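Local coordinates for protein calreticulin, putative (Trypanosoma cruzi, PDB 5HCF) that probably acts as a lectin-like chaperone, binding carbohydrate and peptide through a globular domain with a legume lectin fold, at residues 15-29 and 41-55. Sequence-based numbering, arbitrary orientation.
Sequences TTSKHRDDFGKVEIS and KGLRLTEDARFYALS
Glu27 and Arg44 pair in both backbone and side chain. Their main chains exchange two hydrogen bonds, Glu27 N to Arg44 O (3.0 Å) and Arg44 N to Glu27 O, and Ser29 with Gly42 repeats the pattern two residues further along the antiparallel hairpin of 26-29 and 42-45. On the face that also carries Ser29, the two side chains run alongside each other. Glu27 CG sits between its backbone N and carbonyl carbon (chi1 74°), the chain extended beyond, which carries OE2 to 2.8 Å from Arg44 NH1, a salt bridge whose hydrogen-bond angle is poor (116°). Ser29 OG touches Arg44 CD, but its polar partner is the amide of Gly31.

Past the hairpin, Lys25 O accepts from Thr46 N (3.1 Å), while Lys25 N is taken by Glu47 OE1 on the anti side of the carboxylate. Tyr52 OH donates to Glu47 O, and its ring offers one face to Gly24 CA. Gly24 N donates to Phe51 O, and Ala53 CB sits over the Phe23 ring, 3.7 Å from its centroid.

Just beyond strand 15-16, Ser17 N donates to Ala53 O almost straight (178°); within the strands Thr15 and Ser55 exchange two backbone bonds. Between the sheets, Val26 CG2 meets Leu54 CD2 tip to tip (3.5 Å). Paired backbone groups thus join the segments within each sheet of the lectin sandwich, while backbone atoms of Thr46 and Phe51 and the Glu47 carboxylate hold residues 24-25 between them.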
loop_
_atom_site.group_PDB
_atom_site.type_symbol
_atom_site.label_atom_id
_atom_site.label_comp_id
_atom_site.label_asym_id
_atom_site.label_seq_id
_atom_site.Cartn_x
_atom_site.Cartn_y
_atom_site.Cartn_z
ATOM N N THR A 15 10.584 -11.876 -7.018
ATOM C CA THR A 15 10.902 -13.183 -6.456
ATOM C C THR A 15 9.838 -13.662 -5.478
ATOM O O THR A 15 9.480 -12.954 -4.540
ATOM C CB THR A 15 12.257 -13.174 -5.735
ATOM O OG1 THR A 15 13.260 -12.637 -6.606
ATOM C CG2 THR A 15 12.641 -14.579 -5.330
ATOM N N THR A 16 9.351 -14.878 -5.700
ATOM C CA THR A 16 8.328 -15.469 -4.850
ATOM C C THR A 16 8.977 -16.267 -3.726
ATOM O O THR A 16 9.886 -17.058 -3.965
ATOM C CB THR A 16 7.386 -16.383 -5.658
ATOM O OG1 THR A 16 6.934 -15.693 -6.831
ATOM C CG2 THR A 16 6.186 -16.790 -4.814
ATOM N N SER A 17 8.501 -16.064 -2.504
ATOM C CA SER A 17 9.133 -16.644 -1.325
ATOM C C SER A 17 9.138 -18.170 -1.314
ATOM O O SER A 17 8.339 -18.811 -1.990
ATOM C CB SER A 17 8.443 -16.130 -0.065
ATOM O OG SER A 17 8.884 -16.845 1.076
ATOM N N LYS A 18 10.065 -18.744 -0.551
ATOM C CA LYS A 18 10.126 -20.188 -0.370
ATOM C C LYS A 18 9.741 -20.561 1.063
ATOM O O LYS A 18 10.018 -21.670 1.530
ATOM C CB LYS A 18 11.524 -20.720 -0.692
ATOM C CG LYS A 18 11.917 -20.625 -2.150
ATOM C CD LYS A 18 13.259 -21.305 -2.383
ATOM C CE LYS A 18 13.086 -22.589 -3.196
ATOM N NZ LYS A 18 12.926 -22.303 -4.653
ATOM N N HIS A 19 9.100 -19.630 1.760
ATOM C CA HIS A 19 8.723 -19.854 3.150
ATOM C C HIS A 19 7.632 -20.916 3.261
ATOM O O HIS A 19 7.464 -21.533 4.313
ATOM C CB HIS A 19 8.261 -18.547 3.795
ATOM C CG HIS A 19 7.959 -18.669 5.256
ATOM N ND1 HIS A 19 8.944 -18.768 6.214
ATOM C CD2 HIS A 19 6.780 -18.703 5.924
ATOM C CE1 HIS A 19 8.387 -18.859 7.410
ATOM N NE2 HIS A 19 7.075 -18.822 7.260
ATOM N N ARG A 20 6.901 -21.132 2.169
ATOM C CA ARG A 20 5.907 -22.201 2.105
ATOM C C ARG A 20 5.914 -22.764 0.684
ATOM O O ARG A 20 6.154 -22.027 -0.270
ATOM C CB ARG A 20 4.512 -21.674 2.475
ATOM C CG ARG A 20 4.503 -20.823 3.742
ATOM C CD ARG A 20 3.136 -20.212 4.086
ATOM N NE ARG A 20 2.241 -21.142 4.769
ATOM C CZ ARG A 20 1.171 -21.708 4.222
ATOM N NH1 ARG A 20 0.856 -21.454 2.961
ATOM N NH2 ARG A 20 0.420 -22.534 4.938
ATOM N N ASP A 21 5.669 -24.062 0.533
ATOM C CA ASP A 21 5.698 -24.669 -0.798
ATOM C C ASP A 21 4.374 -24.480 -1.537
ATOM O O ASP A 21 4.184 -25.012 -2.630
ATOM C CB ASP A 21 6.030 -26.166 -0.713
ATOM C CG ASP A 21 4.949 -26.982 -0.006
ATOM O OD1 ASP A 21 3.871 -26.436 0.315
ATOM O OD2 ASP A 21 5.172 -28.192 0.212
ATOM N N ASP A 22 3.461 -23.723 -0.936
ATOM C CA ASP A 22 2.121 -23.600 -1.492
ATOM C C ASP A 22 1.625 -22.163 -1.645
ATOM O O ASP A 22 0.418 -21.929 -1.653
ATOM C CB ASP A 22 1.131 -24.393 -0.629
ATOM C CG ASP A 22 1.017 -23.851 0.787
ATOM O OD1 ASP A 22 1.684 -22.845 1.105
ATOM O OD2 ASP A 22 0.255 -24.433 1.586
ATOM N N PHE A 23 2.539 -21.206 -1.767
ATOM C CA PHE A 23 2.126 -19.841 -2.072
ATOM C C PHE A 23 1.348 -19.831 -3.382
ATOM O O PHE A 23 1.585 -20.659 -4.260
ATOM C CB PHE A 23 3.319 -18.890 -2.150
ATOM C CG PHE A 23 3.839 -18.459 -0.810
ATOM C CD1 PHE A 23 3.025 -17.775 0.075
ATOM C CD2 PHE A 23 5.149 -18.713 -0.446
ATOM C CE1 PHE A 23 3.500 -17.374 1.309
ATOM C CE2 PHE A 23 5.631 -18.308 0.787
ATOM C CZ PHE A 23 4.805 -17.638 1.664
ATOM N N GLY A 24 0.422 -18.890 -3.508
ATOM C CA GLY A 24 -0.455 -18.833 -4.664
ATOM C C GLY A 24 0.253 -18.399 -5.929
ATOM O O GLY A 24 1.293 -17.746 -5.877
ATOM N N LYS A 25 -0.308 -18.769 -7.075
ATOM C CA LYS A 25 0.290 -18.397 -8.350
ATOM C C LYS A 25 -0.183 -17.020 -8.801
ATOM O O LYS A 25 -1.342 -16.653 -8.607
ATOM C CB LYS A 25 -0.038 -19.447 -9.420
ATOM C CG LYS A 25 0.211 -18.991 -10.853
ATOM C CD LYS A 25 -0.556 -19.852 -11.852
ATOM C CE LYS A 25 -0.540 -19.240 -13.248
ATOM N NZ LYS A 25 -1.489 -19.921 -14.172
ATOM N N VAL A 26 0.726 -16.262 -9.403
ATOM C CA VAL A 26 0.399 -14.945 -9.924
ATOM C C VAL A 26 0.740 -14.876 -11.404
ATOM O O VAL A 26 1.564 -15.646 -11.898
ATOM C CB VAL A 26 1.145 -13.819 -9.170
ATOM C CG1 VAL A 26 0.918 -13.935 -7.664
ATOM C CG2 VAL A 26 2.632 -13.836 -9.510
ATOM N N GLU A 27 0.109 -13.944 -12.107
ATOM C CA GLU A 27 0.343 -13.773 -13.534
ATOM C C GLU A 27 0.130 -12.323 -13.950
ATOM O O GLU A 27 -0.544 -11.562 -13.261
ATOM C CB GLU A 27 -0.582 -14.680 -14.343
ATOM C CG GLU A 27 -2.019 -14.194 -14.353
ATOM C CD GLU A 27 -2.952 -15.140 -15.066
ATOM O OE1 GLU A 27 -2.459 -16.054 -15.763
ATOM O OE2 GLU A 27 -4.179 -14.959 -14.930
ATOM N N ILE A 28 0.709 -11.948 -15.083
ATOM C CA ILE A 28 0.424 -10.658 -15.686
ATOM C C ILE A 28 -0.872 -10.781 -16.481
ATOM O O ILE A 28 -0.990 -11.645 -17.352
ATOM C CB ILE A 28 1.573 -10.190 -16.603
ATOM C CG1 ILE A 28 2.872 -10.032 -15.800
ATOM C CG2 ILE A 28 1.196 -8.904 -17.325
ATOM C CD1 ILE A 28 2.776 -9.074 -14.623
ATOM N N SER A 29 -1.840 -9.920 -16.190
ATOM C CA SER A 29 -3.162 -10.038 -16.800
ATOM C C SER A 29 -3.999 -8.774 -16.637
ATOM O O SER A 29 -3.798 -8.000 -15.700
ATOM C CB SER A 29 -3.913 -11.228 -16.201
ATOM O OG SER A 29 -5.313 -11.034 -16.293
ATOM N N LYS A 41 -3.086 -4.154 -17.923
ATOM C CA LYS A 41 -2.333 -5.311 -17.451
ATOM C C LYS A 41 -1.643 -5.019 -16.119
ATOM O O LYS A 41 -1.213 -3.891 -15.862
ATOM C CB LYS A 41 -1.306 -5.752 -18.495
ATOM C CG LYS A 41 -1.917 -6.413 -19.721
ATOM C CD LYS A 41 -0.844 -6.956 -20.655
ATOM C CE LYS A 41 -1.432 -7.942 -21.654
ATOM N NZ LYS A 41 -0.417 -8.387 -22.652
ATOM N N GLY A 42 -1.548 -6.041 -15.276
ATOM C CA GLY A 42 -0.935 -5.898 -13.968
ATOM C C GLY A 42 -0.720 -7.235 -13.288
ATOM O O GLY A 42 -0.914 -8.288 -13.893
ATOM N N LEU A 43 -0.309 -7.188 -12.025
ATOM C CA LEU A 43 -0.049 -8.397 -11.255
ATOM C C LEU A 43 -1.360 -8.964 -10.728
ATOM O O LEU A 43 -2.052 -8.327 -9.931
ATOM C CB LEU A 43 0.912 -8.100 -10.103
ATOM C CG LEU A 43 1.549 -9.277 -9.364
ATOM C CD1 LEU A 43 0.554 -9.939 -8.445
ATOM C CD2 LEU A 43 2.119 -10.278 -10.355
ATOM N N ARG A 44 -1.706 -10.159 -11.185
ATOM C CA ARG A 44 -2.988 -10.757 -10.840
ATOM C C ARG A 44 -2.817 -12.009 -9.985
ATOM O O ARG A 44 -2.079 -12.929 -10.351
ATOM C CB ARG A 44 -3.772 -11.090 -12.111
ATOM C CG ARG A 44 -5.107 -11.758 -11.871
ATOM C CD ARG A 44 -5.813 -12.045 -13.189
ATOM N NE ARG A 44 -7.072 -12.754 -12.980
ATOM C CZ ARG A 44 -7.174 -14.072 -12.835
ATOM N NH1 ARG A 44 -6.092 -14.836 -12.892
ATOM N NH2 ARG A 44 -8.362 -14.624 -12.640
ATOM N N LEU A 45 -3.496 -12.034 -8.843
ATOM C CA LEU A 45 -3.494 -13.208 -7.984
ATOM C C LEU A 45 -4.545 -14.185 -8.502
ATOM O O LEU A 45 -5.691 -13.804 -8.730
ATOM C CB LEU A 45 -3.759 -12.818 -6.532
ATOM C CG LEU A 45 -3.001 -11.582 -6.044
ATOM C CD1 LEU A 45 -2.981 -11.538 -4.528
ATOM C CD2 LEU A 45 -1.586 -11.547 -6.603
ATOM N N THR A 46 -4.145 -15.439 -8.691
ATOM C CA THR A 46 -4.930 -16.391 -9.478
ATOM C C THR A 46 -5.726 -17.413 -8.676
ATOM O O THR A 46 -6.769 -17.873 -9.131
ATOM C CB THR A 46 -4.026 -17.169 -10.457
ATOM O OG1 THR A 46 -3.050 -17.922 -9.725
ATOM C CG2 THR A 46 -3.316 -16.209 -11.395
ATOM N N GLU A 47 -5.238 -17.782 -7.497
ATOM C CA GLU A 47 -5.783 -18.940 -6.801
ATOM C C GLU A 47 -6.536 -18.590 -5.522
ATOM O O GLU A 47 -6.030 -17.872 -4.659
ATOM C CB GLU A 47 -4.658 -19.925 -6.483
ATOM C CG GLU A 47 -4.006 -20.541 -7.715
ATOM C CD GLU A 47 -2.996 -21.613 -7.362
ATOM O OE1 GLU A 47 -1.943 -21.272 -6.781
ATOM O OE2 GLU A 47 -3.261 -22.798 -7.658
ATOM N N ASP A 48 -7.752 -19.116 -5.412
ATOM C CA ASP A 48 -8.590 -18.921 -4.233
ATOM C C ASP A 48 -7.966 -19.567 -3.008
ATOM O O ASP A 48 -7.278 -20.579 -3.119
ATOM C CB ASP A 48 -9.987 -19.509 -4.461
ATOM C CG ASP A 48 -10.811 -18.695 -5.433
ATOM O OD1 ASP A 48 -10.326 -17.622 -5.855
ATOM O OD2 ASP A 48 -11.937 -19.128 -5.773
ATOM N N ALA A 49 -8.207 -18.977 -1.844
ATOM C CA ALA A 49 -7.787 -19.570 -0.574
ATOM C C ALA A 49 -6.282 -19.858 -0.510
ATOM O O ALA A 49 -5.874 -20.970 -0.177
ATOM C CB ALA A 49 -8.575 -20.853 -0.312
ATOM N N ARG A 50 -5.475 -18.847 -0.810
ATOM C CA ARG A 50 -4.024 -18.984 -0.771
ATOM C C ARG A 50 -3.370 -17.795 -0.078
ATOM O O ARG A 50 -3.933 -16.706 -0.014
ATOM C CB ARG A 50 -3.451 -19.121 -2.192
ATOM C CG ARG A 50 -3.955 -20.323 -2.979
ATOM C CD ARG A 50 -3.229 -21.599 -2.584
ATOM N NE ARG A 50 -3.880 -22.792 -3.122
ATOM C CZ ARG A 50 -5.025 -23.284 -2.660
ATOM N NH1 ARG A 50 -5.644 -22.676 -1.660
ATOM N NH2 ARG A 50 -5.554 -24.374 -3.199
ATOM N N PHE A 51 -2.167 -18.012 0.432
ATOM C CA PHE A 51 -1.307 -16.917 0.850
ATOM C C PHE A 51 -0.463 -16.503 -0.347
ATOM O O PHE A 51 -0.146 -17.327 -1.204
ATOM C CB PHE A 51 -0.405 -17.318 2.014
ATOM C CG PHE A 51 -1.134 -17.537 3.306
ATOM C CD1 PHE A 51 -1.387 -16.474 4.160
ATOM C CD2 PHE A 51 -1.549 -18.805 3.678
ATOM C CE1 PHE A 51 -2.046 -16.672 5.361
ATOM C CE2 PHE A 51 -2.211 -19.010 4.879
ATOM C CZ PHE A 51 -2.456 -17.941 5.722
ATOM N N TYR A 52 -0.107 -15.229 -0.416
ATOM C CA TYR A 52 0.805 -14.772 -1.454
ATOM C C TYR A 52 1.994 -14.060 -0.812
ATOM O O TYR A 52 1.850 -13.395 0.213
ATOM C CB TYR A 52 0.078 -13.854 -2.445
ATOM C CG TYR A 52 -1.008 -14.559 -3.231
ATOM C CD1 TYR A 52 -2.252 -14.824 -2.660
ATOM C CD2 TYR A 52 -0.788 -14.966 -4.542
ATOM C CE1 TYR A 52 -3.246 -15.475 -3.379
ATOM C CE2 TYR A 52 -1.773 -15.615 -5.266
ATOM C CZ TYR A 52 -2.998 -15.870 -4.683
ATOM O OH TYR A 52 -3.969 -16.520 -5.415
ATOM N N ALA A 53 3.170 -14.217 -1.405
ATOM C CA ALA A 53 4.380 -13.584 -0.889
ATOM C C ALA A 53 5.436 -13.494 -1.978
ATOM O O ALA A 53 6.168 -14.450 -2.227
ATOM C CB ALA A 53 4.919 -14.350 0.306
ATOM N N LEU A 54 5.509 -12.332 -2.618
ATOM C CA LEU A 54 6.519 -12.063 -3.632
ATOM C C LEU A 54 7.006 -10.619 -3.534
ATOM O O LEU A 54 6.277 -9.730 -3.091
ATOM C CB LEU A 54 5.973 -12.387 -5.030
ATOM C CG LEU A 54 4.642 -11.771 -5.481
ATOM C CD1 LEU A 54 4.786 -10.327 -5.898
ATOM C CD2 LEU A 54 4.045 -12.589 -6.618
ATOM N N SER A 55 8.245 -10.393 -3.949
ATOM C CA SER A 55 8.903 -9.113 -3.718
ATOM C C SER A 55 9.896 -8.777 -4.819
ATOM O O SER A 55 10.304 -9.641 -5.595
ATOM C CB SER A 55 9.622 -9.116 -2.362
ATOM O OG SER A 55 10.358 -10.313 -2.167
#